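PDB 4MDU: annexin from Schistosoma mansoni, which binds acidic phospholipid membranes in a calcium-dependent manner, aggregates liposomes when calcium is present, and takes part in worm reproduction and host-parasite interaction. Local coordinates for residues L249-S253 and V283-I288; L339-K344 and L355-E361. All coordinates share one frame; numbering follows the deposited sequence.

Interaction 1 (249-253 with 283-288) and interaction 2 (339-344 with 355-361) join helices of the predicted third and fourth annexin repeats respectively. They share no helix: their centres lie 28 Å apart and their nearest atoms about 14 Å. Five of the seven touching residues are buried in interaction 1 and five of eight in interaction 2, so both are core contacts, with partly exposed residues at one border. Chemistry separates them. Interaction 1 buries 289 Å² through aliphatic groups, one tyrosine edge and a serine hydroxyl, between helices nearly at right angles. Interaction 2 buries 366 Å², brings two sulfur atoms into its apolar layer and closes its border with a salt bridge.

Interaction 1 of 2, residues L249-S253 and V283-I288; sequences LYLTS and VLRYAI
Tyr250 and Ile288 meet at about a right angle, the isoleucine standing at the rim of the ring rather than over a face. Ile288 CB lies in the ring plane, and its CG2 comes to 3.7 Å from Tyr250 CD1 and 3.6 Å from Tyr250 CA, so this methyl fills the angle between ring and helix backbone. The chi1 of Ile288, 72°, sets CG1 between its backbone N and carbonyl carbon; from there the chain runs on until CD1 rests 3.9 Å from Ser253 OG. Leu249 meets Ala287, Leu284 and Val283. The small Ala287 side chain lets Leu249 CB come to 3.8 Å from Ala287 CB. Leu249 CD1 lies against the same Ala287 CB and reaches the Val283 carbonyl O, 4.1 Å away, while Leu249 CD2 meets Leu284 CD1 at 4.0 Å. His22 packs edge-to-face with the Tyr250 ring, and Leu264 of helix 264-271 touches both Ser253 and Leu284. The segment axes approach to 9.3 Å at a signed crossing angle of -96°. In the five-helix annexin repeat the third helix, here 246-260, lies roughly perpendicular across the bundle of the other four, and this contact is where it crosses the fifth, 274-288.

Interaction 2 of 2, residues L339-K344 and L355-E361; sequences LLNAVK and LCVLMGE
Segments 339-344 and 355-361 come closest in backbone at Leu340 and Cys356, whose CA atoms are 6.5 Å apart, and the second segment leaves its helix through a Schellman motif with Gly360 at positive phi. Met359 enters the gap between the segments. Its chain bends at chi3 (-75°), which leaves SD 3.8 Å from Leu339 CG and turns CE inward, 4.0 Å from both Leu340 CD1 and Val343 CB. Met359 and Val343 thus meet tip to tip, with Val343 CG2 also facing CE. The side chains of Val343 and Leu355 cross at about a right angle, with Val343 CG1 3.8 Å from Leu355 CD1. Nearer the polar border, Cys356 SG lies 3.6 Å from Lys344 CG and is flanked by Leu340 CD1. Beyond CG the lysine stays extended, carrying NZ past the sulfur to Glu361 OE2 at 2.8 Å, a salt bridge made on the syn side of the carboxylate and 20° out of its plane. Leu340 lies alongside the pair, with CD2 3.8 Å from Glu361 OE2. The other carboxylate oxygen, OE1, pairs with Arg353, so two cations grip Glu361 and would probably favour its ionised form. The Val343 side chain lies about 4 Å from that of Met302, a calcium-site residue, in this apo crystal. Chemically, then, a sulfur-rich apolar layer joins helices 339-346 and 349-358, the last two of five in the fourth repeat, while the ion pair ties the chain after the Schellman turn to helix 339-346.

Interaction 1 of 2, residues L249-S253 and V283-I288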
# COMPACT_ATOMS: atom_id res chain seq x y z
N LEU B 249 -17.92 10.26 15.24
CA LEU B 249 -17.64 9.03 14.49
C LEU B 249 -17.81 7.82 15.38
O LEU B 249 -18.36 6.79 14.99
CB LEU B 249 -16.22 9.03 13.95
CG LEU B 249 -16.10 9.30 12.47
CD1 LEU B 249 -14.65 9.19 12.04
CD2 LEU B 249 -16.97 8.32 11.72
N TYR B 250 -17.31 7.95 16.60
CA TYR B 250 -17.45 6.88 17.56
C TYR B 250 -18.92 6.55 17.77
O TYR B 250 -19.36 5.42 17.57
CB TYR B 250 -16.79 7.25 18.87
CG TYR B 250 -16.93 6.13 19.85
CD1 TYR B 250 -16.18 4.97 19.71
CD2 TYR B 250 -17.84 6.20 20.89
CE1 TYR B 250 -16.31 3.92 20.60
CE2 TYR B 250 -17.97 5.16 21.79
CZ TYR B 250 -17.21 4.02 21.64
OH TYR B 250 -17.34 2.97 22.53
N LEU B 251 -19.69 7.56 18.18
CA LEU B 251 -21.13 7.37 18.30
C LEU B 251 -21.70 6.72 17.04
O LEU B 251 -22.50 5.78 17.13
CB LEU B 251 -21.84 8.69 18.56
CG LEU B 251 -23.37 8.58 18.66
CD1 LEU B 251 -23.76 7.69 19.84
CD2 LEU B 251 -24.00 9.98 18.77
N THR B 252 -21.26 7.19 15.87
CA THR B 252 -21.78 6.68 14.61
C THR B 252 -21.44 5.22 14.46
O THR B 252 -22.23 4.40 13.97
CB THR B 252 -21.22 7.47 13.39
OG1 THR B 252 -21.55 8.85 13.54
CG2 THR B 252 -21.83 6.98 12.10
N SER B 253 -20.25 4.88 14.92
CA SER B 253 -19.83 3.50 14.86
C SER B 253 -20.74 2.63 15.73
O SER B 253 -21.21 1.59 15.28
CB SER B 253 -18.36 3.36 15.27
OG SER B 253 -17.97 2.01 15.22
N VAL B 283 -8.78 7.04 9.18
CA VAL B 283 -9.59 8.10 9.79
C VAL B 283 -10.55 7.55 10.85
O VAL B 283 -10.65 8.10 11.95
CB VAL B 283 -10.37 8.90 8.74
CG1 VAL B 283 -11.37 9.88 9.41
CG2 VAL B 283 -9.40 9.66 7.81
N LEU B 284 -11.24 6.46 10.53
CA LEU B 284 -12.19 5.85 11.47
C LEU B 284 -11.47 5.40 12.73
O LEU B 284 -11.93 5.66 13.86
CB LEU B 284 -12.91 4.66 10.83
CG LEU B 284 -13.97 3.97 11.70
CD1 LEU B 284 -14.94 4.98 12.31
CD2 LEU B 284 -14.70 2.89 10.90
N ARG B 285 -10.33 4.75 12.54
CA ARG B 285 -9.58 4.19 13.66
C ARG B 285 -8.92 5.30 14.45
O ARG B 285 -8.73 5.17 15.66
CB ARG B 285 -8.57 3.15 13.17
CG ARG B 285 -9.21 1.88 12.59
CD ARG B 285 -8.15 0.76 12.32
NE ARG B 285 -7.57 0.25 13.56
CZ ARG B 285 -6.42 -0.43 13.65
NH1 ARG B 285 -5.69 -0.70 12.57
NH2 ARG B 285 -6.01 -0.83 14.84
N TYR B 286 -8.60 6.41 13.78
CA TYR B 286 -8.09 7.57 14.51
C TYR B 286 -9.11 7.99 15.56
O TYR B 286 -8.77 8.48 16.65
CB TYR B 286 -7.81 8.74 13.56
CG TYR B 286 -7.11 9.87 14.28
CD1 TYR B 286 -7.80 11.00 14.70
CD2 TYR B 286 -5.76 9.78 14.56
CE1 TYR B 286 -7.13 12.03 15.38
CE2 TYR B 286 -5.10 10.79 15.23
CZ TYR B 286 -5.77 11.91 15.64
OH TYR B 286 -5.06 12.88 16.31
N ALA B 287 -10.37 7.81 15.21
CA ALA B 287 -11.45 8.12 16.13
C ALA B 287 -11.68 7.00 17.14
O ALA B 287 -11.67 7.25 18.34
CB ALA B 287 -12.72 8.44 15.38
N ILE B 288 -11.90 5.77 16.67
CA ILE B 288 -12.44 4.73 17.56
C ILE B 288 -11.42 3.70 18.08
O ILE B 288 -11.75 2.86 18.92
CB ILE B 288 -13.60 3.98 16.91
CG1 ILE B 288 -13.08 3.07 15.79
CG2 ILE B 288 -14.63 4.96 16.36
CD1 ILE B 288 -14.08 2.01 15.34

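Interaction 2 of 2, residues L339-K344 and L355-E361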
# COMPACT_ATOMS: atom_id res chain seq x y z
N LEU B 339 7.44 -0.48 23.22
CA LEU B 339 7.78 0.40 22.12
C LEU B 339 9.21 0.92 22.32
O LEU B 339 10.00 1.02 21.38
CB LEU B 339 6.82 1.59 22.05
CG LEU B 339 7.13 2.63 20.97
CD1 LEU B 339 7.09 2.00 19.56
CD2 LEU B 339 6.14 3.80 21.04
N LEU B 340 9.51 1.28 23.57
CA LEU B 340 10.87 1.61 23.97
C LEU B 340 11.87 0.59 23.42
O LEU B 340 12.80 0.95 22.70
CB LEU B 340 10.98 1.67 25.49
CG LEU B 340 12.38 2.06 25.98
CD1 LEU B 340 12.72 3.47 25.57
CD2 LEU B 340 12.50 1.90 27.49
N ASN B 341 11.67 -0.69 23.74
CA ASN B 341 12.64 -1.70 23.31
C ASN B 341 12.64 -1.90 21.80
O ASN B 341 13.68 -2.20 21.22
CB ASN B 341 12.46 -3.05 24.03
CG ASN B 341 12.94 -3.01 25.47
OD1 ASN B 341 13.90 -2.32 25.82
ND2 ASN B 341 12.26 -3.77 26.33
N ALA B 342 11.48 -1.75 21.15
CA ALA B 342 11.45 -1.92 19.69
C ALA B 342 12.25 -0.79 19.05
O ALA B 342 12.98 -0.99 18.08
CB ALA B 342 10.03 -1.92 19.17
N VAL B 343 12.13 0.39 19.64
CA VAL B 343 12.78 1.58 19.09
C VAL B 343 14.29 1.47 19.26
O VAL B 343 15.06 1.79 18.35
CB VAL B 343 12.22 2.88 19.73
CG1 VAL B 343 13.11 4.08 19.38
CG2 VAL B 343 10.78 3.11 19.27
N LYS B 344 14.70 1.00 20.43
CA LYS B 344 16.12 0.77 20.72
C LYS B 344 16.70 -0.26 19.78
O LYS B 344 17.84 -0.15 19.34
CB LYS B 344 16.32 0.33 22.17
CG LYS B 344 16.11 1.44 23.19
CD LYS B 344 16.26 0.90 24.60
CE LYS B 344 16.14 1.99 25.65
NZ LYS B 344 16.41 1.39 27.01
N LEU B 355 15.05 9.66 20.54
CA LEU B 355 13.74 9.02 20.47
C LEU B 355 13.30 8.48 21.83
O LEU B 355 12.14 8.61 22.21
CB LEU B 355 13.73 7.89 19.44
CG LEU B 355 14.10 8.26 18.00
CD1 LEU B 355 13.88 7.06 17.10
CD2 LEU B 355 13.28 9.46 17.49
N CYS B 356 14.24 7.88 22.56
CA CYS B 356 13.93 7.31 23.87
C CYS B 356 13.49 8.39 24.85
O CYS B 356 12.60 8.18 25.67
CB CYS B 356 15.14 6.52 24.43
SG CYS B 356 15.44 5.01 23.47
N VAL B 357 14.12 9.56 24.77
CA VAL B 357 13.82 10.64 25.69
C VAL B 357 12.43 11.21 25.39
O VAL B 357 11.68 11.54 26.30
CB VAL B 357 14.89 11.72 25.62
CG1 VAL B 357 14.44 13.00 26.34
CG2 VAL B 357 16.16 11.18 26.23
N LEU B 358 12.08 11.30 24.11
CA LEU B 358 10.74 11.71 23.73
C LEU B 358 9.69 10.85 24.45
O LEU B 358 8.67 11.37 24.89
CB LEU B 358 10.55 11.64 22.21
CG LEU B 358 11.26 12.69 21.35
CD1 LEU B 358 11.11 12.32 19.88
CD2 LEU B 358 10.72 14.09 21.61
N MET B 359 9.93 9.55 24.56
CA MET B 359 8.96 8.65 25.19
C MET B 359 9.02 8.71 26.72
O MET B 359 8.18 8.13 27.41
CB MET B 359 9.18 7.21 24.74
CG MET B 359 8.77 6.92 23.30
SD MET B 359 9.28 5.25 22.78
CE MET B 359 11.04 5.46 22.56
N GLY B 360 10.02 9.41 27.24
CA GLY B 360 10.15 9.58 28.68
C GLY B 360 11.37 8.94 29.33
O GLY B 360 11.64 9.17 30.52
N GLU B 361 12.11 8.12 28.59
CA GLU B 361 13.27 7.47 29.19
C GLU B 361 14.50 8.38 29.19
O GLU B 361 15.33 8.29 28.30
CB GLU B 361 13.60 6.13 28.53
CG GLU B 361 14.67 5.34 29.33
CD GLU B 361 15.49 4.38 28.49
OE1 GLU B 361 15.91 4.76 27.37
OE2 GLU B 361 15.73 3.25 28.95